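Local atomic coordinates of aminotransferase (Neisseria meningitidis Z2491, PDB entry 3JTX), a protein that probably transfers amino groups between amino acids and keto acids, using pyridoxal phosphate carried on a lysine as a Schiff base. Residues 312-317 and 386-391; 318-323 and 329-334. All blocks are in the same frame, centred on the assembly; numbering follows the deposited sequence.

Interaction 1. Residues 312-317 and 386-391; sequences PILQQV and KAAEDI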
loop_
_atom_site.group_PDB
_atom_site.type_symbol
_atom_site.label_atom_id
_atom_site.label_comp_id
_atom_site.label_asym_id
_atom_site.label_seq_id
_atom_site.Cartn_x
_atom_site.Cartn_y
_atom_site.Cartn_z
ATOM N N PRO A 312 -36.986 0.790 17.837
ATOM C CA PRO A 312 -38.405 0.913 18.215
ATOM C C PRO A 312 -39.076 2.199 17.716
ATOM O O PRO A 312 -40.289 2.200 17.486
ATOM C CB PRO A 312 -38.405 0.854 19.753
ATOM C CG PRO A 312 -36.998 0.779 20.183
ATOM C CD PRO A 312 -36.085 0.748 19.001
ATOM N N ILE A 313 -38.311 3.278 17.540
ATOM C CA ILE A 313 -38.887 4.513 16.983
ATOM C C ILE A 313 -39.291 4.253 15.527
ATOM O O ILE A 313 -40.431 4.502 15.141
ATOM C CB ILE A 313 -37.928 5.726 17.090
ATOM C CG1 ILE A 313 -37.703 6.101 18.557
ATOM C CG2 ILE A 313 -38.496 6.945 16.367
ATOM C CD1 ILE A 313 -36.614 7.133 18.760
ATOM N N LEU A 314 -38.369 3.708 14.736
ATOM C CA LEU A 314 -38.653 3.453 13.322
ATOM C C LEU A 314 -39.783 2.435 13.135
ATOM O O LEU A 314 -40.571 2.523 12.181
ATOM C CB LEU A 314 -37.385 2.971 12.591
ATOM C CG LEU A 314 -36.254 3.993 12.414
ATOM C CD1 LEU A 314 -35.032 3.311 11.763
ATOM C CD2 LEU A 314 -36.731 5.235 11.616
ATOM N N GLN A 315 -39.873 1.474 14.047
ATOM C CA GLN A 315 -40.904 0.431 13.952
ATOM C C GLN A 315 -42.339 0.959 14.075
ATOM O O GLN A 315 -43.279 0.230 13.806
ATOM C CB GLN A 315 -40.655 -0.672 14.983
ATOM C CG GLN A 315 -39.540 -1.634 14.592
ATOM C CD GLN A 315 -39.183 -2.604 15.702
ATOM O OE1 GLN A 315 -39.389 -2.320 16.885
ATOM N NE2 GLN A 315 -38.639 -3.755 15.326
ATOM N N GLN A 316 -42.501 2.220 14.467
ATOM C CA GLN A 316 -43.812 2.846 14.486
ATOM C C GLN A 316 -44.416 2.943 13.096
ATOM O O GLN A 316 -45.618 2.953 12.968
ATOM C CB GLN A 316 -43.741 4.250 15.086
ATOM C CG GLN A 316 -43.425 4.285 16.571
ATOM C CD GLN A 316 -43.167 5.691 17.059
ATOM O OE1 GLN A 316 -44.013 6.290 17.697
ATOM N NE2 GLN A 316 -42.015 6.236 16.725
ATOM N N VAL A 317 -43.574 3.034 12.067
ATOM C CA VAL A 317 -44.026 3.261 10.690
ATOM C C VAL A 317 -43.442 2.240 9.703
ATOM O O VAL A 317 -44.116 1.854 8.751
ATOM C CB VAL A 317 -43.688 4.711 10.257
ATOM C CG1 VAL A 317 -43.769 4.885 8.751
ATOM C CG2 VAL A 317 -44.627 5.701 10.967
ATOM N N LYS A 386 -33.151 11.782 17.253
ATOM C CA LYS A 386 -33.882 12.886 16.616
ATOM C C LYS A 386 -34.107 12.620 15.128
ATOM O O LYS A 386 -35.173 12.915 14.610
ATOM C CB LYS A 386 -33.151 14.209 16.767
ATOM C CG LYS A 386 -33.860 15.341 16.052
ATOM C CD LYS A 386 -33.237 16.687 16.330
ATOM C CE LYS A 386 -34.157 17.806 15.841
ATOM N NZ LYS A 386 -34.164 17.899 14.362
ATOM N N ALA A 387 -33.091 12.100 14.443
ATOM C CA ALA A 387 -33.244 11.736 13.030
ATOM C C ALA A 387 -34.369 10.702 12.853
ATOM O O ALA A 387 -35.221 10.850 11.971
ATOM C CB ALA A 387 -31.918 11.213 12.461
ATOM N N ALA A 388 -34.393 9.681 13.713
ATOM C CA ALA A 388 -35.397 8.619 13.608
ATOM C C ALA A 388 -36.804 9.194 13.798
ATOM O O ALA A 388 -37.726 8.881 13.047
ATOM C CB ALA A 388 -35.120 7.505 14.627
ATOM N N GLU A 389 -36.949 10.047 14.803
ATOM C CA GLU A 389 -38.214 10.733 15.067
ATOM C C GLU A 389 -38.663 11.593 13.889
ATOM O O GLU A 389 -39.824 11.568 13.507
ATOM C CB GLU A 389 -38.088 11.591 16.326
ATOM C CG GLU A 389 -38.024 10.769 17.605
ATOM C CD GLU A 389 -37.638 11.588 18.825
ATOM O OE1 GLU A 389 -37.235 12.768 18.669
ATOM O OE2 GLU A 389 -37.731 11.048 19.950
ATOM N N ASP A 390 -37.732 12.339 13.306
ATOM C CA ASP A 390 -38.043 13.197 12.171
ATOM C C ASP A 390 -38.425 12.375 10.941
ATOM O O ASP A 390 -39.359 12.739 10.229
ATOM C CB ASP A 390 -36.870 14.145 11.869
ATOM C CG ASP A 390 -36.650 15.193 12.982
ATOM O OD1 ASP A 390 -37.562 15.398 13.808
ATOM O OD2 ASP A 390 -35.568 15.799 13.040
ATOM N N ILE A 391 -37.724 11.265 10.696
ATOM C CA ILE A 391 -38.064 10.397 9.565
ATOM C C ILE A 391 -39.504 9.849 9.730
ATOM O O ILE A 391 -40.311 9.903 8.800
ATOM C CB ILE A 391 -37.041 9.240 9.385
ATOM C CG1 ILE A 391 -35.676 9.794 8.961
ATOM C CG2 ILE A 391 -37.524 8.225 8.336
ATOM C CD1 ILE A 391 -34.494 8.825 9.132
#
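Ile313 meets Ala388 and Glu389 across the gap between helix 294-314 and helix 381-394. CG2 stands anti to the backbone N, which carries this methyl to the partner helix: it lies 3.8 Å from Ala388 CB and reaches the backbone as well, with Ile313 CG2 3.8 Å from Glu389 N. The other branch follows the flank of Glu389, where Ile313 CD1 comes within 4.1 Å of Glu389 CG. Here the two side chains run at a slant to each other, and since the glutamate is extended beyond CG, its aliphatic part makes the contact while the carboxylate carries on past it.

Leu314 approaches Ala388 from the neighbouring position. Its CB is not aimed directly at the other helix, but CD2 swings closer and ends 4.1 Å from Ala388 CB. The small Ala388 is thus touched by both residues, and the nearest approach of the backbones falls here, with Leu314 CA 6.1 Å from Ala388 CA.

Gln316 turns its amide back to the carbonyl of Ile313. Its NE2 donates to Ile313 O at 2.8 Å, nearly straight at 167°, while Gln316 N gives the same oxygen a second bond. The amide's other end, OE1, is held by Arg396, so both ends of the group are fixed.

Val385 and Val392 extend the apolar surface against Ile313. The arrangement is helix-on-helix packing through a small residue, joining the end of the long helix 294-314 to the C-terminal helix in the small-domain region of a PLP-dependent class I and II aminotransferase.

Interaction 2. Residues 318-323 and 329-334; sequences FDVKLP and IWLKVP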
loop_
_atom_site.group_PDB
_atom_site.type_symbol
_atom_site.label_atom_id
_atom_site.label_comp_id
_atom_site.label_asym_id
_atom_site.label_seq_id
_atom_site.Cartn_x
_atom_site.Cartn_y
_atom_site.Cartn_z
ATOM N N PHE A 318 -42.219 1.772 9.952
ATOM C CA PHE A 318 -41.502 0.925 8.998
ATOM C C PHE A 318 -41.430 -0.528 9.409
ATOM O O PHE A 318 -41.494 -0.857 10.590
ATOM C CB PHE A 318 -40.076 1.456 8.812
ATOM C CG PHE A 318 -40.035 2.865 8.317
ATOM C CD1 PHE A 318 -40.264 3.147 6.977
ATOM C CD2 PHE A 318 -39.804 3.916 9.190
ATOM C CE1 PHE A 318 -40.254 4.449 6.522
ATOM C CE2 PHE A 318 -39.782 5.221 8.735
ATOM C CZ PHE A 318 -40.019 5.491 7.401
ATOM N N ASP A 319 -41.262 -1.385 8.407
ATOM C CA ASP A 319 -41.047 -2.802 8.609
ATOM C C ASP A 319 -39.543 -2.986 8.746
ATOM O O ASP A 319 -38.827 -3.056 7.748
ATOM C CB ASP A 319 -41.591 -3.584 7.413
ATOM C CG ASP A 319 -41.442 -5.090 7.565
ATOM O OD1 ASP A 319 -41.056 -5.572 8.657
ATOM O OD2 ASP A 319 -41.718 -5.797 6.569
ATOM N N VAL A 320 -39.072 -3.043 9.987
ATOM C CA VAL A 320 -37.638 -3.018 10.264
ATOM C C VAL A 320 -37.366 -3.726 11.575
ATOM O O VAL A 320 -38.224 -3.757 12.461
ATOM C CB VAL A 320 -37.100 -1.558 10.340
ATOM C CG1 VAL A 320 -37.775 -0.804 11.457
ATOM C CG2 VAL A 320 -35.579 -1.524 10.513
ATOM N N LYS A 321 -36.176 -4.305 11.678
ATOM C CA LYS A 321 -35.738 -4.989 12.896
ATOM C C LYS A 321 -34.248 -4.767 13.104
ATOM O O LYS A 321 -33.556 -4.315 12.204
ATOM C CB LYS A 321 -36.042 -6.492 12.802
ATOM C CG LYS A 321 -35.259 -7.234 11.712
ATOM N N LEU A 322 -33.763 -5.077 14.299
ATOM C CA LEU A 322 -32.336 -5.003 14.596
ATOM C C LEU A 322 -31.575 -5.856 13.580
ATOM O O LEU A 322 -31.961 -6.977 13.329
ATOM C CB LEU A 322 -32.100 -5.543 16.000
ATOM C CG LEU A 322 -30.782 -5.292 16.716
ATOM C CD1 LEU A 322 -30.552 -3.824 16.989
ATOM C CD2 LEU A 322 -30.833 -6.074 18.028
ATOM N N PRO A 323 -30.510 -5.319 12.959
ATOM C CA PRO A 323 -29.722 -6.172 12.062
ATOM C C PRO A 323 -28.919 -7.227 12.833
ATOM O O PRO A 323 -28.856 -7.167 14.077
ATOM C CB PRO A 323 -28.795 -5.179 11.375
ATOM C CG PRO A 323 -28.607 -4.098 12.379
ATOM C CD PRO A 323 -29.904 -3.989 13.139
ATOM N N ILE A 329 -28.569 0.327 9.346
ATOM C CA ILE A 329 -29.944 -0.105 9.197
ATOM C C ILE A 329 -30.227 -0.074 7.675
ATOM O O ILE A 329 -30.061 0.959 7.022
ATOM C CB ILE A 329 -30.922 0.826 9.921
ATOM C CG1 ILE A 329 -30.664 0.814 11.438
ATOM C CG2 ILE A 329 -32.353 0.409 9.642
ATOM C CD1 ILE A 329 -31.576 1.751 12.206
ATOM N N TRP A 330 -30.612 -1.221 7.125
ATOM C CA TRP A 330 -30.994 -1.345 5.712
ATOM C C TRP A 330 -32.510 -1.216 5.683
ATOM O O TRP A 330 -33.243 -2.205 5.795
ATOM C CB TRP A 330 -30.464 -2.696 5.193
ATOM C CG TRP A 330 -30.589 -3.065 3.726
ATOM C CD1 TRP A 330 -31.097 -4.253 3.229
ATOM C CD2 TRP A 330 -30.112 -2.337 2.590
ATOM N NE1 TRP A 330 -30.983 -4.286 1.867
ATOM C CE2 TRP A 330 -30.396 -3.118 1.444
ATOM C CE3 TRP A 330 -29.489 -1.092 2.424
ATOM C CZ2 TRP A 330 -30.087 -2.689 0.146
ATOM C CZ3 TRP A 330 -29.194 -0.657 1.126
ATOM C CH2 TRP A 330 -29.470 -1.460 0.012
ATOM N N LEU A 331 -32.983 0.018 5.547
ATOM C CA LEU A 331 -34.384 0.337 5.763
ATOM C C LEU A 331 -35.238 0.150 4.503
ATOM O O LEU A 331 -35.000 0.782 3.465
ATOM C CB LEU A 331 -34.517 1.774 6.282
ATOM C CG LEU A 331 -35.947 2.189 6.649
ATOM C CD1 LEU A 331 -36.425 1.399 7.881
ATOM C CD2 LEU A 331 -36.060 3.696 6.886
ATOM N N LYS A 332 -36.239 -0.718 4.606
ATOM C CA LYS A 332 -37.199 -0.928 3.530
ATOM C C LYS A 332 -38.088 0.307 3.381
ATOM O O LYS A 332 -38.752 0.727 4.330
ATOM C CB LYS A 332 -38.047 -2.182 3.802
ATOM C CG LYS A 332 -38.952 -2.608 2.634
ATOM C CD LYS A 332 -39.780 -3.865 2.990
ATOM C CE LYS A 332 -41.049 -3.981 2.141
ATOM N NZ LYS A 332 -41.853 -5.218 2.447
ATOM N N VAL A 333 -38.076 0.879 2.178
ATOM C CA VAL A 333 -38.855 2.052 1.843
ATOM C C VAL A 333 -40.296 1.621 1.514
ATOM O O VAL A 333 -40.508 0.833 0.586
ATOM C CB VAL A 333 -38.242 2.788 0.627
ATOM C CG1 VAL A 333 -39.144 3.948 0.176
ATOM C CG2 VAL A 333 -36.821 3.265 0.976
ATOM N N PRO A 334 -41.284 2.143 2.258
ATOM C CA PRO A 334 -42.683 1.733 2.077
ATOM C C PRO A 334 -43.187 1.669 0.621
ATOM O O PRO A 334 -43.745 0.640 0.225
ATOM C CB PRO A 334 -43.446 2.762 2.898
ATOM C CG PRO A 334 -42.504 3.061 4.046
ATOM C CD PRO A 334 -41.128 3.038 3.425
HETATM O O HOH W 1 -40.881 -0.334 5.637
HETATM O O HOH W 2 -36.389 -2.482 6.876
#
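Leu331 sits over one face of the Phe318 ring, and this is the tight part of the contact. Its CD2 is 4.1 Å from the ring centroid and only 4° off the ring normal, a centred CH-pi contact in which the two side chains cross at about a right angle. The other methyl works at the root of the aromatic side chain, with Leu331 CD1 3.8 Å from Phe318 CB, and also rests against Val320 CB. Pro334 closes in at the ring edge, near its plane, where its CD is 3.5 Å from Phe318 CE1. Val320 extends the apolar row: chi1 of 61° puts CG1 between the backbone N and the carbonyl carbon and leaves CG2 anti to N, from where Val320 CG2 comes within 3.9 Å of Ile329 CG2. Phe341 of helix 338-349 and Val373 and Ile375 of strand 372-376 also pack on Leu331.

The other side is loose and wet. The backbones do not bond directly; Asp319 CA and Lys332 CA are 6.6 Å apart, and two waters span the gap. Water 1 accepts from Asp319 N and donates to Lys332 O. Water 2 donates to Asp319 O at 2.7 Å and accepts from Lys332 N, with a weak further bond to Trp330 O. Farther out, exposed Asp319 and Lys332 run obliquely past each other, and Asp319 OD2 stays 4.2 Å from Lys332 NZ, beyond a salt bridge.

Strand 328-332 is an outermost strand of its antiparallel sheet within this chain, paired on its other edge with strand 372-376. The chemistry implies that segment 318-323 is held to it by apolar contacts and by water standing in for direct strand pairing, while the opposite charges would add at most a weak electrostatic attraction.

From the N terminus, helix 294-314 delivers segment 312-317, which runs directly into 318-323. After a short connection the chain returns as strand 328-332, and interaction 2 closes this small loop. It then passes through helix 338-349 and strand 372-376 before helix 381-394 comes back to 312-317, so interaction 1 closes a much larger loop that contains the smaller one. The contacts do not cross; the centres of interactions 1 and 2 lie about 11 Å apart. Gln315 NE2 is 2.9 Å from Val320 O, a probable hydrogen bond. Helix 294-314 packs directly on strand 328-332, Leu314 CD1 lying 3.8 Å from Ile329 CD1, while helix 381-394 reaches segment 318-323 through Ile391 on Phe318.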